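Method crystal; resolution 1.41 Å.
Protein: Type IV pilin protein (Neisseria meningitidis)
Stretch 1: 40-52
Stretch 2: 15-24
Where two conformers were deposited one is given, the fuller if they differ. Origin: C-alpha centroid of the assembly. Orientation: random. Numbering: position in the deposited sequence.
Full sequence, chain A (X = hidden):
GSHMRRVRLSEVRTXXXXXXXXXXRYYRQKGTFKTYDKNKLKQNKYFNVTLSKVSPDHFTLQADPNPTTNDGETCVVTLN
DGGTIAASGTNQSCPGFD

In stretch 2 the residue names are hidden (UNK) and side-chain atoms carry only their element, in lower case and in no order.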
ATOM      1  N   LYS A  40      12.811  -4.555   1.348  1.00 19.63           N
ATOM      2  CA  LYS A  40      12.437  -4.633   2.752  1.00 25.29           C
ATOM      3  C   LYS A  40      10.960  -4.316   3.014  1.00 21.04           C
ATOM      4  O   LYS A  40      10.545  -4.268   4.181  1.00 30.17           O
ATOM      5  CB  LYS A  40      13.332  -3.717   3.577  1.00 17.99           C
ATOM      6  CG  LYS A  40      14.772  -4.190   3.665  1.00 26.25           C
ATOM      7  CD  LYS A  40      15.563  -3.343   4.639  1.00 31.80           C
ATOM      8  CE  LYS A  40      16.976  -3.879   4.821  1.00 41.24           C
ATOM      9  NZ  LYS A  40      17.810  -2.949   5.632  1.00 51.72           N
ATOM     10  N   LEU A  41      10.157  -4.130   1.975  1.00 11.91           N
ATOM     11  CA  LEU A  41       8.752  -3.808   2.173  1.00 12.18           C
ATOM     12  C   LEU A  41       7.990  -5.017   2.695  1.00 16.40           C
ATOM     13  O   LEU A  41       8.158  -6.140   2.202  1.00 17.21           O
ATOM     14  CB  LEU A  41       8.142  -3.404   0.844  1.00 10.33           C
ATOM     15  CG  LEU A  41       8.655  -2.094   0.259  1.00 10.62           C
ATOM     16  CD1 LEU A  41       8.121  -1.913  -1.147  1.00 13.32           C
ATOM     17  CD2 LEU A  41       8.274  -0.897   1.125  1.00 11.54           C
ATOM     18  N   LYS A  42       7.141  -4.780   3.693  0.59 11.53           N
ATOM     19  CA  LYS A  42       6.293  -5.826   4.242  0.59 11.55           C
ATOM     20  C   LYS A  42       5.096  -6.068   3.331  0.59 11.20           C
ATOM     21  O   LYS A  42       4.442  -5.131   2.855  0.59 10.62           O
ATOM     22  CB  LYS A  42       5.799  -5.429   5.633  0.59 17.71           C
ATOM     23  CG  LYS A  42       6.903  -5.059   6.619  0.59 23.11           C
ATOM     24  CD  LYS A  42       7.785  -6.247   6.982  0.59 33.23           C
ATOM     25  CE  LYS A  42       8.782  -5.879   8.087  0.59 30.59           C
ATOM     26  NZ  LYS A  42       9.532  -7.058   8.599  0.59 40.15           N
ATOM     27  N   GLN A  43       4.812  -7.339   3.101  1.00  8.96           N
ATOM     28  CA  GLN A  43       3.783  -7.769   2.178  1.00 12.03           C
ATOM     29  C   GLN A  43       2.537  -8.224   2.913  1.00  7.35           C
ATOM     30  O   GLN A  43       2.471  -8.329   4.142  1.00 10.28           O
ATOM     31  CB  GLN A  43       4.319  -8.908   1.320  1.00 10.25           C
ATOM     32  CG  GLN A  43       5.526  -8.525   0.517  1.00  7.99           C
ATOM     33  CD  GLN A  43       5.209  -7.452  -0.486  1.00  9.78           C
ATOM     34  OE1 GLN A  43       4.184  -7.497  -1.168  1.00 11.77           O
ATOM     35  NE2 GLN A  43       6.078  -6.477  -0.578  1.00 13.15           N
ATOM     36  N   ASN A  44       1.545  -8.534   2.107  1.00  9.57           N
ATOM     37  CA  ASN A  44       0.252  -8.996   2.531  1.00 11.16           C
ATOM     38  C   ASN A  44      -0.089 -10.245   1.719  1.00  7.61           C
ATOM     39  O   ASN A  44       0.298 -10.345   0.560  1.00  8.92           O
ATOM     40  CB  ASN A  44      -0.608  -7.809   2.171  1.00 16.79           C
ATOM     41  CG  ASN A  44      -1.985  -7.967   2.576  1.00 12.61           C
ATOM     42  OD1 ASN A  44      -2.708  -8.726   1.976  1.00 13.53           O
ATOM     43  ND2 ASN A  44      -2.411  -7.167   3.533  1.00 12.39           N
ATOM     44  N   LYS A  45      -0.819 -11.202   2.317  1.00  8.92           N
ATOM     45  CA  LYS A  45      -1.204 -12.418   1.616  1.00 10.56           C
ATOM     46  C   LYS A  45      -2.015 -12.121   0.355  1.00  5.72           C
ATOM     47  O   LYS A  45      -1.993 -12.896  -0.598  1.00  7.45           O
ATOM     48  CB  LYS A  45      -2.057 -13.265   2.585  1.00 16.76           C
ATOM     49  CG  LYS A  45      -2.196 -14.716   2.298  1.00 32.13           C
ATOM     50  CD  LYS A  45      -2.529 -15.533   3.591  1.00 14.43           C
ATOM     51  CE  LYS A  45      -3.735 -15.037   4.369  1.00 19.51           C
ATOM     52  NZ  LYS A  45      -4.293 -16.121   5.247  1.00 23.57           N
ATOM     53  N   TYR A  46      -2.756 -11.017   0.352  1.00  6.03           N
ATOM     54  CA  TYR A  46      -3.781 -10.712  -0.635  1.00  5.33           C
ATOM     55  C   TYR A  46      -3.421  -9.573  -1.572  1.00  4.39           C
ATOM     56  O   TYR A  46      -4.164  -9.338  -2.541  1.00  5.68           O
ATOM     57  CB  TYR A  46      -5.078 -10.360   0.109  1.00  4.69           C
ATOM     58  CG  TYR A  46      -5.575 -11.530   0.925  1.00  6.17           C
ATOM     59  CD1 TYR A  46      -5.931 -12.729   0.310  1.00  7.86           C
ATOM     60  CD2 TYR A  46      -5.664 -11.444   2.302  1.00  7.45           C
ATOM     61  CE1 TYR A  46      -6.386 -13.797   1.047  1.00  8.50           C
ATOM     62  CE2 TYR A  46      -6.126 -12.532   3.055  1.00 10.34           C
ATOM     63  CZ  TYR A  46      -6.451 -13.691   2.416  1.00  7.64           C
ATOM     64  OH  TYR A  46      -6.937 -14.763   3.164  1.00 14.05           O
ATOM     65  N   PHE A  47      -2.324  -8.854  -1.302  1.00  4.85           N
ATOM     66  CA  PHE A  47      -1.894  -7.704  -2.084  1.00  5.36           C
ATOM     67  C   PHE A  47      -0.375  -7.666  -2.105  1.00  6.83           C
ATOM     68  O   PHE A  47       0.276  -7.832  -1.063  1.00  7.68           O
ATOM     69  CB  PHE A  47      -2.358  -6.368  -1.479  1.00  5.84           C
ATOM     70  CG  PHE A  47      -3.842  -6.149  -1.499  1.00  5.96           C
ATOM     71  CD1 PHE A  47      -4.442  -5.374  -2.489  1.00  6.81           C
ATOM     72  CD2 PHE A  47      -4.626  -6.688  -0.509  1.00  4.95           C
ATOM     73  CE1 PHE A  47      -5.816  -5.167  -2.498  1.00  6.19           C
ATOM     74  CE2 PHE A  47      -5.990  -6.489  -0.529  1.00  6.43           C
ATOM     75  CZ  PHE A  47      -6.585  -5.731  -1.529  1.00  6.27           C
ATOM     76  N   ASN A  48       0.166  -7.390  -3.291  1.00  5.28           N
ATOM     77  CA  ASN A  48       1.598  -7.184  -3.488  1.00  8.44           C
ATOM     78  C   ASN A  48       1.911  -5.705  -3.284  1.00  5.19           C
ATOM     79  O   ASN A  48       1.298  -4.845  -3.929  1.00  6.72           O
ATOM     80  CB  ASN A  48       1.947  -7.611  -4.911  1.00  8.49           C
ATOM     81  CG  ASN A  48       1.796  -9.084  -5.134  1.00 10.16           C
ATOM     82  OD1 ASN A  48       2.071  -9.883  -4.242  1.00 15.20           O
ATOM     83  ND2 ASN A  48       1.361  -9.458  -6.330  1.00 12.56           N
ATOM     84  N   VAL A  49       2.820  -5.398  -2.364  1.00  7.06           N
ATOM     85  CA  VAL A  49       3.145  -4.019  -2.018  1.00  7.48           C
ATOM     86  C   VAL A  49       4.462  -3.623  -2.669  1.00  7.85           C
ATOM     87  O   VAL A  49       5.473  -4.318  -2.513  1.00  9.51           O
ATOM     88  CB  VAL A  49       3.195  -3.844  -0.488  1.00  7.86           C
ATOM     89  CG1 VAL A  49       3.621  -2.447  -0.116  1.00 10.01           C
ATOM     90  CG2 VAL A  49       1.831  -4.184   0.133  1.00 11.72           C
ATOM     91  N   THR A  50       4.462  -2.485  -3.362  1.00  6.16           N
ATOM     92  CA  THR A  50       5.649  -1.957  -4.016  1.00  6.90           C
ATOM     93  C   THR A  50       5.722  -0.462  -3.765  1.00  8.66           C
ATOM     94  O   THR A  50       4.766   0.159  -3.300  1.00  8.75           O
ATOM     95  CB  THR A  50       5.567  -2.213  -5.520  1.00  8.35           C
ATOM     96  OG1 THR A  50       4.374  -1.603  -6.027  1.00 10.76           O
ATOM     97  CG2 THR A  50       5.558  -3.703  -5.828  1.00 13.00           C
ATOM     98  N   LEU A  51       6.877   0.116  -4.040  1.00  9.32           N
ATOM     99  CA  LEU A  51       7.024   1.561  -4.108  1.00  8.64           C
ATOM    100  C   LEU A  51       6.843   1.967  -5.551  1.00 10.36           C
ATOM    101  O   LEU A  51       7.721   1.722  -6.384  1.00 13.59           O
ATOM    102  CB  LEU A  51       8.396   1.966  -3.600  1.00 10.56           C
ATOM    103  CG  LEU A  51       8.459   1.999  -2.081  1.00 11.37           C
ATOM    104  CD1 LEU A  51       9.899   1.825  -1.582  1.00 15.58           C
ATOM    105  CD2 LEU A  51       7.873   3.316  -1.557  1.00  9.16           C
ATOM    106  N   SER A  52       5.714   2.598  -5.847  1.00 10.33           N
ATOM    107  CA  SER A  52       5.442   3.040  -7.202  1.00 11.94           C
ATOM    108  C   SER A  52       6.178   4.323  -7.534  1.00 11.68           C
ATOM    109  O   SER A  52       6.423   4.598  -8.716  1.00 15.90           O
ATOM    110  CB  SER A  52       3.935   3.225  -7.382  1.00 13.83           C
ATOM    111  OG  SER A  52       3.444   4.105  -6.385  1.00 14.10           O
ATOM    112  N   UNK A  15      -1.211  -2.801   6.462  1.00  6.17           N
ATOM    113  CA  UNK A  15       0.086  -3.142   5.872  1.00  7.67           C
ATOM    114  C   UNK A  15       0.758  -1.900   5.293  1.00  8.41           C
ATOM    115  O   UNK A  15       1.963  -1.686   5.467  1.00  6.72           O
ATOM    116  c   UNK A  15       1.207  -4.564   4.150  1.00 10.47           C
ATOM    117  o   UNK A  15      -0.760  -5.349   5.263  1.00  9.39           O
ATOM    118  c   UNK A  15      -0.120  -4.174   4.755  1.00  7.39           C
ATOM    119  N   UNK A  16      -0.001  -1.094   4.562  1.00  5.36           N
ATOM    120  CA  UNK A  16       0.565   0.121   3.979  1.00  5.33           C
ATOM    121  C   UNK A  16       1.014   1.085   5.071  1.00  5.10           C
ATOM    122  O   UNK A  16       2.112   1.654   4.994  1.00  6.55           O
ATOM    123  c   UNK A  16      -0.420   0.804   3.038  1.00  6.09           C
ATOM    124  c   UNK A  16      -0.690   0.028   1.757  1.00  6.27           C
ATOM    125  c   UNK A  16       0.470   0.120   0.829  1.00  8.14           C
ATOM    126  c   UNK A  16      -1.950   0.541   1.068  1.00 11.72           C
ATOM    127  N   UNK A  17       0.184   1.286   6.106  1.00  7.36           N
ATOM    128  CA  UNK A  17       0.555   2.227   7.158  1.00  9.58           C
ATOM    129  C   UNK A  17       1.835   1.776   7.847  1.00  8.92           C
ATOM    130  O   UNK A  17       2.704   2.605   8.153  1.00  8.13           O
ATOM    131  c   UNK A  17      -1.524   4.594   7.317  1.00 12.78           C
ATOM    132  c   UNK A  17      -0.589   2.393   8.163  1.00  9.42           C
ATOM    133  c   UNK A  17      -1.796   3.113   7.568  1.00 11.77           C
ATOM    134  c   UNK A  17      -3.027   2.945   8.484  1.00 16.77           C
ATOM    135  N   UNK A  18       1.989   0.470   8.091  1.00  9.94           N
ATOM    136  CA  UNK A  18       3.214  -0.024   8.715  1.00 10.37           C
ATOM    137  C   UNK A  18       4.430   0.256   7.836  1.00  8.24           C
ATOM    138  O   UNK A  18       5.488   0.686   8.326  1.00  9.27           O
ATOM    139  c   UNK A  18       0.973  -1.446  11.942  1.00 27.09           C
ATOM    140  n   UNK A  18       1.752  -0.877  11.038  1.00 39.74           N
ATOM    141  c   UNK A  18       2.196  -1.834  10.150  1.00 24.16           C
ATOM    142  c   UNK A  18       1.655  -3.005  10.557  1.00 22.90           C
ATOM    143  n   UNK A  18       0.903  -2.737  11.675  1.00 27.64           N
ATOM    144  c   UNK A  18       3.098  -1.513   9.001  1.00 14.68           C
ATOM    145  N   UNK A  19       4.307   0.010   6.529  1.00  6.56           N
ATOM    146  CA  UNK A  19       5.402   0.311   5.616  1.00  8.33           C
ATOM    147  C   UNK A  19       5.723   1.798   5.645  1.00  6.99           C
ATOM    148  O   UNK A  19       6.896   2.189   5.652  1.00  9.19           O
ATOM    149  c   UNK A  19       5.078  -0.152   4.190  1.00  7.64           C
ATOM    150  o   UNK A  19       6.474  -2.089   4.163  1.00 14.53           O
ATOM    151  n   UNK A  19       4.327  -2.371   3.602  1.00  9.16           N
ATOM    152  c   UNK A  19       5.357  -1.620   3.980  1.00  9.27           C
ATOM    153  N   UNK A  20       4.700   2.653   5.662  1.00  8.19           N
ATOM    154  CA  UNK A  20       4.957   4.089   5.672  1.00  8.38           C
ATOM    155  C   UNK A  20       5.663   4.514   6.949  1.00  7.42           C
ATOM    156  O   UNK A  20       6.543   5.390   6.920  1.00  9.57           O
ATOM    157  c   UNK A  20       3.647   4.848   5.496  1.00 10.20           C
ATOM    158  N   UNK A  21       5.312   3.912   8.080  1.00  9.09           N
ATOM    159  CA  UNK A  21       6.004   4.226   9.324  1.00 12.05           C
ATOM    160  C   UNK A  21       7.473   3.830   9.258  1.00  9.37           C
ATOM    161  O   UNK A  21       8.357   4.586   9.710  1.00 11.11           O
ATOM    162  o   UNK A  21       3.607   2.139  12.194  1.00 34.63           O
ATOM    163  c   UNK A  21       3.979   4.071  10.810  1.00 19.74           C
ATOM    164  c   UNK A  21       3.155   3.196  11.743  1.00 32.37           C
ATOM    165  c   UNK A  21       5.314   3.488  10.470  1.00 15.44           C
ATOM    166  n   UNK A  21       1.927   3.632  12.027  1.00 36.23           N
ATOM    167  N   UNK A  22       7.766   2.658   8.704  1.00 10.98           N
ATOM    168  CA  UNK A  22       9.147   2.221   8.545  1.00 12.35           C
ATOM    169  C   UNK A  22       9.931   3.200   7.691  1.00 11.38           C
ATOM    170  O   UNK A  22      11.085   3.538   8.005  1.00 12.58           O
ATOM    171  c   UNK A  22      10.560   0.373   7.580  1.00 17.80           C
ATOM    172  o   UNK A  22       8.530  -0.078   8.810  1.00 14.28           O
ATOM    173  c   UNK A  22       9.141   0.840   7.902  1.00 13.31           C
ATOM    174  N   UNK A  23       9.319   3.729   6.645  0.56 10.99           N
ATOM    175  CA  UNK A  23      10.041   4.647   5.773  0.56 10.74           C
ATOM    176  C   UNK A  23      10.150   6.028   6.413  0.56  7.99           C
ATOM    177  O   UNK A  23      11.109   6.778   6.161  0.56  7.92           O
ATOM    178  c   UNK A  23       9.369   4.708   4.416  0.56 12.63           C
ATOM    179  c   UNK A  23       9.369   3.348   3.734  0.56 13.19           C
ATOM    180  c   UNK A  23       9.965   4.644   1.130  0.56 13.71           C
ATOM    181 se   UNK A  23       8.684   3.402   1.920  0.56 12.81          SE
ATOM    182  N   UNK A  24       9.177   6.374   7.254  0.56 10.20           N
ATOM    183  CA  UNK A  24       9.282   7.621   7.999  0.56 14.56           C
ATOM    184  C   UNK A  24      10.432   7.567   8.989  0.56 10.43           C
ATOM    185  O   UNK A  24      11.093   8.585   9.223  0.56 10.94           O
ATOM    186  o   UNK A  24       4.611   9.219   7.870  0.56 35.10           O
ATOM    187  o   UNK A  24       5.371   8.169   9.637  0.56 28.39           O
ATOM    188  c   UNK A  24       7.969   7.944   8.715  0.56 13.04           C
ATOM    189  c   UNK A  24       6.880   8.487   7.797  0.56 24.85           C
ATOM    190  c   UNK A  24       5.524   8.634   8.486  0.56 27.45           C
TER

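Position 15 lies on a helix that runs through the whole stretch. Its side chain has three atoms, a carbon carrying one oxygen and one carbon. The oxygen accepts a hydrogen bond from Asn44 ND2 at 3.0 Å, and the terminal carbon sits 3.5 Å from Lys42 O. A beta-branched side chain with one oxygen could be only threonine, so this is Thr15.

Position 16 carries four carbons, forked at the second, and one branch tip lies 4.2 Å from Val49 CG1; this is Leu16. In Leu16 the CA-to-CB bond points away from stretch 1, but the end of the side chain comes nearer.

Position 17 has the same four carbons and the same fork, yet touches nothing on stretch 1; it is Leu17, exposed, and touching a crystal neighbour.

At position 18 one carbon leads to a five-membered ring of three carbons and two nitrogens. The CA-to-CB bond points toward stretch 1, yet CB stays 5.7 Å from Lys42 CG and the ring lies farther off, so nothing is touched. The ring is an imidazole, and the residue is His18.

Position 19 shows two carbons, the second bearing one oxygen and one nitrogen. This amide serves the backbone of Lys42 twice: the oxygen accepts from Lys42 N at 2.8 Å, and the nitrogen donates to Lys42 O at 2.9 Å. The nitrogen also packs 3.8 Å from Val49 CG1. The residue is Asn19.

Position 20 has a single side-chain carbon and is Ala20, buried but out of reach of stretch 1. Position 21 has three carbons, the third carrying one oxygen and one nitrogen; this is Gln21, which makes no contact here.

Position 22 again shows a carbon bearing one oxygen and one carbon. Too far away to touch stretch 1, Thr22 turns its hydroxyl back to the helix, where OG1 donates to His18 O at 3.2 Å.

Position 23 is an unbranched chain of two carbons, a selenium and a carbon. The selenium lies 3.6 Å from Leu51 CD2 and 4.4 Å from Leu41 CD2; this is Met23, present as selenomethionine.

Position 24 ends in a carbon carrying two oxygens after two other carbons, the carboxylate of Glu24, exposed and remote from stretch 1.

The contact joins polar recognition to apolar packing. Asn19 satisfies both backbone polar groups of Lys42, holding the loop before the strand against the helix, while Thr15 ties down Asn44. Val49 packs against Leu16, and Met23 meets Leu41 and Leu51. Helix and strand run at 26° to each other, their axes 10.3 Å apart at closest approach, and the two stretches together bury 426 Å².

Stretch 2 15-24: TLLHNAQTME
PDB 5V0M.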